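Transcriptional regulator, LacI family (Burkholderia phymatum, PDB 2RGY) probably regulates transcription as a LacI-family DNA-binding protein whose periplasmic-binding-protein-like domain senses a small effector, perhaps a sugar. Local coordinates at residues N97-F100 with A106-C109. Sequence-based numbering, arbitrary orientation.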
loop_
_atom_site.group_PDB
_atom_site.type_symbol
_atom_site.label_atom_id
_atom_site.label_comp_id
_atom_site.label_asym_id
_atom_site.label_seq_id
_atom_site.Cartn_x
_atom_site.Cartn_y
_atom_site.Cartn_z
ATOM N N ASN A 97 -13.648 2.892 12.471
ATOM C CA ASN A 97 -12.666 3.647 13.252
ATOM C C ASN A 97 -13.097 4.944 13.944
ATOM O O ASN A 97 -12.246 5.756 14.315
ATOM C CB ASN A 97 -11.434 3.925 12.387
ATOM C CG ASN A 97 -10.146 3.940 13.194
ATOM O OD1 ASN A 97 -9.932 3.091 14.065
ATOM N ND2 ASN A 97 -9.268 4.895 12.889
ATOM N N ARG A 98 -14.401 5.159 14.094
ATOM C CA ARG A 98 -14.906 6.332 14.812
ATOM C C ARG A 98 -16.324 6.065 15.284
ATOM O O ARG A 98 -17.044 5.265 14.691
ATOM C CB ARG A 98 -14.850 7.613 13.968
ATOM C CG ARG A 98 -15.718 7.660 12.746
ATOM C CD ARG A 98 -15.385 8.930 11.982
ATOM N NE ARG A 98 -15.716 10.128 12.743
ATOM C CZ ARG A 98 -15.246 11.342 12.475
ATOM N NH1 ARG A 98 -14.407 11.524 11.466
ATOM N NH2 ARG A 98 -15.637 12.381 13.208
ATOM N N ALA A 99 -16.714 6.732 16.361
ATOM C CA ALA A 99 -18.034 6.538 16.950
ATOM C C ALA A 99 -19.173 7.233 16.209
ATOM O O ALA A 99 -18.952 8.149 15.413
ATOM C CB ALA A 99 -18.009 6.995 18.418
ATOM N N PHE A 100 -20.394 6.776 16.478
ATOM C CA PHE A 100 -21.590 7.347 15.877
ATOM C C PHE A 100 -22.713 7.270 16.920
ATOM O O PHE A 100 -23.591 6.394 16.871
ATOM C CB PHE A 100 -21.967 6.583 14.609
ATOM C CG PHE A 100 -23.048 7.245 13.817
ATOM C CD1 PHE A 100 -22.895 8.560 13.375
ATOM C CD2 PHE A 100 -24.240 6.576 13.546
ATOM C CE1 PHE A 100 -23.919 9.203 12.670
ATOM C CE2 PHE A 100 -25.275 7.205 12.840
ATOM C CZ PHE A 100 -25.117 8.517 12.404
ATOM N N ALA A 106 -23.808 1.314 14.282
ATOM C CA ALA A 106 -23.427 1.651 12.911
ATOM C C ALA A 106 -21.939 2.016 12.970
ATOM O O ALA A 106 -21.325 2.378 11.964
ATOM C CB ALA A 106 -24.235 2.839 12.408
ATOM N N SER A 107 -21.377 1.914 14.172
ATOM C CA SER A 107 -19.975 2.228 14.422
ATOM C C SER A 107 -19.177 1.002 14.869
ATOM O O SER A 107 -19.564 0.296 15.805
ATOM C CB SER A 107 -19.862 3.318 15.494
ATOM O OG SER A 107 -18.514 3.476 15.904
ATOM N N PHE A 108 -18.069 0.758 14.177
ATOM C CA PHE A 108 -17.180 -0.356 14.482
ATOM C C PHE A 108 -15.806 0.248 14.720
ATOM O O PHE A 108 -15.139 0.702 13.789
ATOM C CB PHE A 108 -17.178 -1.344 13.325
ATOM C CG PHE A 108 -18.419 -2.187 13.275
ATOM C CD1 PHE A 108 -18.419 -3.481 13.812
ATOM C CD2 PHE A 108 -19.613 -1.669 12.749
ATOM C CE1 PHE A 108 -19.591 -4.249 13.836
ATOM C CE2 PHE A 108 -20.794 -2.423 12.767
ATOM C CZ PHE A 108 -20.785 -3.719 13.310
ATOM N N CYS A 109 -15.391 0.258 15.980
ATOM C CA CYS A 109 -14.128 0.878 16.351
ATOM C C CYS A 109 -13.355 0.073 17.384
ATOM O O CYS A 109 -13.924 -0.407 18.353
ATOM C CB CYS A 109 -14.423 2.280 16.907
ATOM S SG CYS A 109 -13.035 3.449 16.945
#
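S107 turns its hydroxyl anti to its own backbone N (chi1 170°), which carries OG across to R98 O; C109 does the same with its sulfur (chi1 -161°), laying SG against the N97-R98 peptide. The serine bond is short: OG donates to R98 O at 2.6 Å, coming in above the carbonyl plane, and S107 OG also rests 3.3 Å from A99 CA. The S107 CB beneath that hydroxyl packs against F100 CB at 4.0 Å. Toward the N97 end, C109 SG lies 3.4 Å from N97 C, a van der Waals contact against the peptide.

The backbone tie is a single one: N97 N donates to F108 O over 3.0 Å, somewhat bent at 144°. At the other end F100 CD2 meets A106 CB at 3.9 Å, obliquely to the ring, which also meets H87 edge-to-face and F95 with the planes at an angle. The remaining polar ends look elsewhere: N97 OD1 bonds to H112, while R98 NH2 makes a salt bridge to D80 and NH1 hydrogen-bonds to the carbonyl oxygens of S75 and L78.

F108 O thus continues the parallel pairing that F108 makes with F95, just past the end of strand 93-96. The serine then holds the departing loop beside edge strand 107-108, in the five-stranded parallel sheet of one lobe of the two-lobed periplasmic-binding-protein fold of LacI-family regulators.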